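Long-range contact in glycosyltransferase-stabilizing protein Gtf2 (PDB 5E9T), which partners the glycosyltransferase GtfA in attaching the first GlcNAc from UDP-GlcNAc to the serine-rich adhesin GspB and binds that substrate: residues R115-K129 / Y132-T146. Residues are numbered along the deposited sequence; the frame is centred on the assembly and turned at random.
Sequences RLSERYNKQGRCFAK and YKSGQEAFNTTYYST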
loop_
_atom_site.group_PDB
_atom_site.type_symbol
_atom_site.label_atom_id
_atom_site.label_comp_id
_atom_site.label_asym_id
_atom_site.label_seq_id
_atom_site.Cartn_x
_atom_site.Cartn_y
_atom_site.Cartn_z
ATOM N N ARG B 115 -0.133 -14.712 -5.195
ATOM C CA ARG B 115 1.171 -14.630 -5.843
ATOM C C ARG B 115 2.003 -15.879 -5.574
ATOM O O ARG B 115 2.481 -16.521 -6.514
ATOM C CB ARG B 115 1.911 -13.373 -5.397
ATOM C CG ARG B 115 1.311 -12.072 -5.915
ATOM C CD ARG B 115 1.257 -12.031 -7.434
ATOM N NE ARG B 115 1.118 -10.663 -7.930
ATOM C CZ ARG B 115 0.824 -10.345 -9.187
ATOM N NH1 ARG B 115 0.630 -11.299 -10.088
ATOM N NH2 ARG B 115 0.722 -9.071 -9.542
ATOM N N LEU B 116 2.250 -16.184 -4.299
ATOM C CA LEU B 116 2.944 -17.402 -3.903
ATOM C C LEU B 116 2.026 -18.323 -3.110
ATOM O O LEU B 116 1.194 -17.861 -2.322
ATOM C CB LEU B 116 4.172 -17.097 -3.051
ATOM C CG LEU B 116 5.172 -16.085 -3.588
ATOM C CD1 LEU B 116 6.314 -15.945 -2.598
ATOM C CD2 LEU B 116 5.676 -16.502 -4.961
ATOM N N SER B 117 2.190 -19.628 -3.324
ATOM C CA SER B 117 1.682 -20.661 -2.427
ATOM C C SER B 117 2.886 -21.443 -1.928
ATOM O O SER B 117 3.522 -22.167 -2.700
ATOM C CB SER B 117 0.688 -21.588 -3.126
ATOM O OG SER B 117 -0.472 -20.894 -3.542
ATOM N N GLU B 118 3.203 -21.299 -0.648
ATOM C CA GLU B 118 4.291 -22.044 -0.035
ATOM C C GLU B 118 3.697 -23.222 0.728
ATOM O O GLU B 118 2.797 -23.040 1.555
ATOM C CB GLU B 118 5.120 -21.137 0.878
ATOM C CG GLU B 118 5.656 -19.902 0.155
ATOM C CD GLU B 118 6.478 -18.993 1.047
ATOM O OE1 GLU B 118 7.656 -18.735 0.717
ATOM O OE2 GLU B 118 5.948 -18.533 2.078
ATOM N N ARG B 119 4.187 -24.424 0.432
ATOM C CA ARG B 119 3.548 -25.663 0.853
ATOM C C ARG B 119 4.350 -26.346 1.950
ATOM O O ARG B 119 5.580 -26.419 1.881
ATOM C CB ARG B 119 3.387 -26.620 -0.325
ATOM C CG ARG B 119 3.150 -25.917 -1.641
ATOM C CD ARG B 119 1.953 -26.499 -2.359
ATOM N NE ARG B 119 1.778 -25.902 -3.677
ATOM C CZ ARG B 119 0.599 -25.708 -4.256
ATOM N NH1 ARG B 119 -0.513 -26.056 -3.627
ATOM N NH2 ARG B 119 0.531 -25.160 -5.460
ATOM N N TYR B 120 3.640 -26.873 2.942
ATOM C CA TYR B 120 4.254 -27.498 4.100
ATOM C C TYR B 120 3.881 -28.972 4.160
ATOM O O TYR B 120 2.812 -29.381 3.697
ATOM C CB TYR B 120 3.841 -26.776 5.390
ATOM C CG TYR B 120 4.453 -25.396 5.503
ATOM C CD1 TYR B 120 3.967 -24.336 4.748
ATOM C CD2 TYR B 120 5.525 -25.157 6.353
ATOM C CE1 TYR B 120 4.529 -23.077 4.837
ATOM C CE2 TYR B 120 6.092 -23.899 6.450
ATOM C CZ TYR B 120 5.588 -22.863 5.691
ATOM O OH TYR B 120 6.146 -21.610 5.781
ATOM N N ASN B 121 4.787 -29.767 4.721
ATOM C CA ASN B 121 4.620 -31.203 4.853
ATOM C C ASN B 121 4.242 -31.549 6.296
ATOM O O ASN B 121 4.011 -30.670 7.131
ATOM C CB ASN B 121 5.896 -31.916 4.396
ATOM C CG ASN B 121 7.137 -31.424 5.122
ATOM O OD1 ASN B 121 7.059 -30.930 6.245
ATOM N ND2 ASN B 121 8.290 -31.566 4.483
ATOM N N LYS B 122 4.167 -32.848 6.597
ATOM C CA LYS B 122 3.861 -33.263 7.961
ATOM C C LYS B 122 5.016 -33.001 8.918
ATOM O O LYS B 122 4.803 -32.995 10.135
ATOM C CB LYS B 122 3.472 -34.744 7.996
ATOM C CG LYS B 122 4.590 -35.716 7.650
ATOM C CD LYS B 122 4.072 -37.149 7.650
ATOM C CE LYS B 122 5.064 -38.108 7.008
ATOM N NZ LYS B 122 4.415 -39.386 6.601
ATOM N N GLN B 123 6.223 -32.779 8.402
ATOM C CA GLN B 123 7.370 -32.474 9.247
ATOM C C GLN B 123 7.470 -30.995 9.590
ATOM O O GLN B 123 8.392 -30.606 10.316
ATOM C CB GLN B 123 8.670 -32.929 8.573
ATOM C CG GLN B 123 8.754 -34.422 8.259
ATOM C CD GLN B 123 7.996 -34.809 7.000
ATOM O OE1 GLN B 123 7.213 -34.025 6.466
ATOM N NE2 GLN B 123 8.228 -36.022 6.518
ATOM N N GLY B 124 6.555 -30.168 9.089
ATOM C CA GLY B 124 6.558 -28.750 9.374
ATOM C C GLY B 124 7.441 -27.910 8.479
ATOM O O GLY B 124 7.436 -26.680 8.611
ATOM N N ARG B 125 8.215 -28.528 7.594
ATOM C CA ARG B 125 9.047 -27.785 6.660
ATOM C C ARG B 125 8.238 -27.327 5.451
ATOM O O ARG B 125 7.226 -27.933 5.089
ATOM C CB ARG B 125 10.224 -28.637 6.196
ATOM C CG ARG B 125 11.421 -27.814 5.785
ATOM C CD ARG B 125 12.406 -28.621 4.972
ATOM N NE ARG B 125 11.745 -29.391 3.924
ATOM C CZ ARG B 125 12.243 -29.562 2.706
ATOM N NH1 ARG B 125 13.393 -28.995 2.379
ATOM N NH2 ARG B 125 11.589 -30.282 1.809
ATOM N N CYS B 126 8.698 -26.244 4.825
ATOM C CA CYS B 126 8.128 -25.779 3.564
ATOM C C CYS B 126 8.957 -26.365 2.426
ATOM O O CYS B 126 10.095 -25.942 2.195
ATOM C CB CYS B 126 8.114 -24.254 3.511
ATOM S SG CYS B 126 7.784 -23.540 1.877
ATOM N N PHE B 127 8.388 -27.343 1.722
ATOM C CA PHE B 127 9.102 -28.044 0.664
ATOM C C PHE B 127 8.821 -27.501 -0.731
ATOM O O PHE B 127 9.527 -27.878 -1.675
ATOM C CB PHE B 127 8.772 -29.545 0.705
ATOM C CG PHE B 127 7.355 -29.874 0.340
ATOM C CD1 PHE B 127 6.339 -29.745 1.269
ATOM C CD2 PHE B 127 7.043 -30.337 -0.928
ATOM C CE1 PHE B 127 5.034 -30.054 0.934
ATOM C CE2 PHE B 127 5.741 -30.648 -1.267
ATOM C CZ PHE B 127 4.736 -30.507 -0.335
ATOM N N ALA B 128 7.828 -26.632 -0.892
ATOM C CA ALA B 128 7.472 -26.166 -2.222
ATOM C C ALA B 128 6.897 -24.761 -2.155
ATOM O O ALA B 128 6.176 -24.419 -1.213
ATOM C CB ALA B 128 6.466 -27.109 -2.887
ATOM N N LYS B 129 7.222 -23.957 -3.161
ATOM C CA LYS B 129 6.543 -22.695 -3.409
ATOM C C LYS B 129 6.014 -22.709 -4.832
ATOM O O LYS B 129 6.732 -23.085 -5.763
ATOM C CB LYS B 129 7.463 -21.486 -3.213
ATOM C CG LYS B 129 8.216 -21.432 -1.898
ATOM C CD LYS B 129 9.053 -20.161 -1.852
ATOM C CE LYS B 129 10.017 -20.144 -0.683
ATOM N NZ LYS B 129 10.958 -18.992 -0.794
ATOM N N TYR B 132 2.670 -17.570 -9.200
ATOM C CA TYR B 132 1.507 -17.298 -10.032
ATOM C C TYR B 132 1.751 -16.089 -10.925
ATOM O O TYR B 132 2.204 -15.040 -10.451
ATOM C CB TYR B 132 0.264 -17.059 -9.179
ATOM C CG TYR B 132 -0.206 -18.283 -8.435
ATOM C CD1 TYR B 132 0.349 -18.628 -7.210
ATOM C CD2 TYR B 132 -1.210 -19.096 -8.955
ATOM C CE1 TYR B 132 -0.079 -19.748 -6.522
ATOM C CE2 TYR B 132 -1.645 -20.217 -8.273
ATOM C CZ TYR B 132 -1.076 -20.538 -7.057
ATOM O OH TYR B 132 -1.501 -21.651 -6.371
ATOM N N LYS B 133 1.444 -16.240 -12.211
ATOM C CA LYS B 133 1.417 -15.113 -13.133
ATOM C C LYS B 133 0.057 -14.417 -13.032
ATOM O O LYS B 133 -0.720 -14.653 -12.103
ATOM C CB LYS B 133 1.759 -15.561 -14.553
ATOM C CG LYS B 133 0.995 -16.759 -15.067
ATOM C CD LYS B 133 1.099 -16.837 -16.587
ATOM C CE LYS B 133 0.253 -17.971 -17.145
ATOM N NZ LYS B 133 0.140 -17.910 -18.629
ATOM N N SER B 134 -0.239 -13.554 -14.008
ATOM C CA SER B 134 -1.208 -12.473 -13.835
ATOM C C SER B 134 -2.577 -12.973 -13.382
ATOM O O SER B 134 -3.082 -12.569 -12.329
ATOM C CB SER B 134 -1.331 -11.692 -15.141
ATOM O OG SER B 134 -0.048 -11.394 -15.660
ATOM N N GLY B 135 -3.183 -13.876 -14.145
ATOM C CA GLY B 135 -4.587 -14.188 -13.946
ATOM C C GLY B 135 -4.832 -15.038 -12.719
ATOM O O GLY B 135 -5.890 -15.662 -12.581
ATOM N N GLN B 136 -3.840 -15.068 -11.825
ATOM C CA GLN B 136 -3.736 -16.066 -10.765
ATOM C C GLN B 136 -3.613 -17.460 -11.366
ATOM O O GLN B 136 -4.050 -18.451 -10.775
ATOM C CB GLN B 136 -4.899 -15.975 -9.771
ATOM C CG GLN B 136 -4.835 -14.721 -8.904
ATOM C CD GLN B 136 -5.978 -14.619 -7.910
ATOM O OE1 GLN B 136 -5.763 -14.348 -6.727
ATOM N NE2 GLN B 136 -7.201 -14.824 -8.386
ATOM N N GLU B 137 -3.027 -17.517 -12.563
ATOM C CA GLU B 137 -2.629 -18.773 -13.176
ATOM C C GLU B 137 -1.315 -19.241 -12.568
ATOM O O GLU B 137 -0.410 -18.439 -12.319
ATOM C CB GLU B 137 -2.464 -18.608 -14.685
ATOM C CG GLU B 137 -3.481 -17.699 -15.332
ATOM C CD GLU B 137 -3.699 -18.053 -16.795
ATOM O OE1 GLU B 137 -3.381 -19.186 -17.179
ATOM O OE2 GLU B 137 -4.177 -17.202 -17.554
ATOM N N ALA B 138 -1.211 -20.544 -12.330
ATOM C CA ALA B 138 0.020 -21.093 -11.783
ATOM C C ALA B 138 1.122 -21.016 -12.831
ATOM O O ALA B 138 0.970 -21.537 -13.941
ATOM C CB ALA B 138 -0.195 -22.534 -11.334
ATOM N N PHE B 139 2.229 -20.355 -12.488
ATOM C CA PHE B 139 3.379 -20.331 -13.386
ATOM C C PHE B 139 4.214 -21.598 -13.245
ATOM O O PHE B 139 4.370 -22.359 -14.204
ATOM C CB PHE B 139 4.246 -19.099 -13.131
ATOM C CG PHE B 139 5.560 -19.145 -13.853
ATOM C CD1 PHE B 139 5.599 -19.212 -15.236
ATOM C CD2 PHE B 139 6.753 -19.135 -13.154
ATOM C CE1 PHE B 139 6.804 -19.265 -15.909
ATOM C CE2 PHE B 139 7.965 -19.184 -13.824
ATOM C CZ PHE B 139 7.989 -19.251 -15.204
ATOM N N ASN B 140 4.780 -21.826 -12.063
ATOM C CA ASN B 140 5.572 -23.026 -11.830
ATOM C C ASN B 140 5.465 -23.419 -10.361
ATOM O O ASN B 140 4.825 -22.738 -9.556
ATOM C CB ASN B 140 7.034 -22.820 -12.253
ATOM C CG ASN B 140 7.770 -21.797 -11.396
ATOM O OD1 ASN B 140 7.282 -21.353 -10.358
ATOM N ND2 ASN B 140 8.968 -21.431 -11.829
ATOM N N THR B 141 6.119 -24.528 -10.019
ATOM C CA THR B 141 6.294 -24.934 -8.633
ATOM C C THR B 141 7.711 -25.453 -8.461
ATOM O O THR B 141 8.157 -26.302 -9.235
ATOM C CB THR B 141 5.290 -26.014 -8.222
ATOM O OG1 THR B 141 3.955 -25.506 -8.348
ATOM C CG2 THR B 141 5.539 -26.439 -6.782
ATOM N N THR B 142 8.413 -24.932 -7.461
ATOM C CA THR B 142 9.750 -25.388 -7.120
ATOM C C THR B 142 9.674 -26.275 -5.886
ATOM O O THR B 142 8.936 -25.976 -4.942
ATOM C CB THR B 142 10.684 -24.205 -6.854
ATOM O OG1 THR B 142 10.730 -23.360 -8.009
ATOM C CG2 THR B 142 12.092 -24.684 -6.523
ATOM N N TYR B 143 10.422 -27.373 -5.902
ATOM C CA TYR B 143 10.520 -28.272 -4.760
ATOM C C TYR B 143 11.958 -28.248 -4.264
ATOM O O TYR B 143 12.891 -28.498 -5.036
ATOM C CB TYR B 143 10.073 -29.687 -5.138
ATOM C CG TYR B 143 8.659 -29.744 -5.686
ATOM C CD1 TYR B 143 8.407 -29.511 -7.033
ATOM C CD2 TYR B 143 7.576 -30.025 -4.857
ATOM C CE1 TYR B 143 7.122 -29.558 -7.544
ATOM C CE2 TYR B 143 6.282 -30.075 -5.359
ATOM C CZ TYR B 143 6.063 -29.841 -6.706
ATOM O OH TYR B 143 4.785 -29.884 -7.222
ATOM N N TYR B 144 12.134 -27.940 -2.983
ATOM C CA TYR B 144 13.442 -27.672 -2.403
ATOM C C TYR B 144 13.908 -28.842 -1.551
ATOM O O TYR B 144 13.101 -29.550 -0.943
ATOM C CB TYR B 144 13.423 -26.413 -1.531
ATOM C CG TYR B 144 12.865 -25.186 -2.203
ATOM C CD1 TYR B 144 11.510 -24.896 -2.140
ATOM C CD2 TYR B 144 13.693 -24.310 -2.890
ATOM C CE1 TYR B 144 10.992 -23.771 -2.748
ATOM C CE2 TYR B 144 13.184 -23.184 -3.503
ATOM C CZ TYR B 144 11.834 -22.918 -3.429
ATOM O OH TYR B 144 11.325 -21.793 -4.036
ATOM N N SER B 145 15.224 -29.024 -1.497
ATOM C CA SER B 145 15.784 -29.959 -0.539
ATOM C C SER B 145 15.675 -29.363 0.861
ATOM O O SER B 145 15.257 -28.219 1.050
ATOM C CB SER B 145 17.238 -30.279 -0.886
ATOM O OG SER B 145 18.093 -29.187 -0.587
ATOM N N THR B 146 16.075 -30.140 1.863
ATOM C CA THR B 146 16.097 -29.595 3.213
ATOM C C THR B 146 17.218 -28.584 3.400
ATOM O O THR B 146 17.259 -27.911 4.436
ATOM C CB THR B 146 16.211 -30.725 4.234
ATOM O OG1 THR B 146 17.299 -31.584 3.880
ATOM C CG2 THR B 146 14.918 -31.534 4.264
#
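Ser117 OG is held by two partners: it accepts a hydrogen bond from Tyr132 OH (3.1 Å) and is also hydrogen-bonded to Asp106 OD1 of strand 101-108. With CG of Tyr132 beside its backbone N (chi1 -67°), the ring lies along strand 114-120, with Arg115 O and Ser117 N at its edge, in plane. The same residue is tied down by its backbone, Tyr132 N reaching Arg115 O at 2.9 Å. On its other edge, strand 126-132 forms an antiparallel hairpin with strand 138-144. Lys129 and Thr142 form a hydrogen-bonded pair, and Tyr144 N adds a nearly straight bond to Phe127 O (2.9 Å, 165° at the hydrogen). On one face of the sheet, Ala128 CB packs 3.7 Å from Tyr143 CD2, while the Phe127 and Tyr143 side chains extend alongside each other and meet edge on at their CD2 atoms. On the other face the extended Lys129 chain runs roughly perpendicular to Tyr144, its CD 3.5 Å from the phenol OH; Thr142 CG2 sits over one face of that ring. Arg125 NH2 bonds Tyr144 O in the guanidinium plane at 3.2 Å, and Asp51 pairs with NE. Phe127 and Ala128 together face Arg119 in a classic beta bulge. These are consecutive strands of the antiparallel meander: 114-120 pairs with 101-108 on one side and 126-132 on the other, and 138-144 leads on to 150-155, with Thr142 and Asn140 also hydrogen-bonding to Arg165 and Gln163 of the Gtf1 chain.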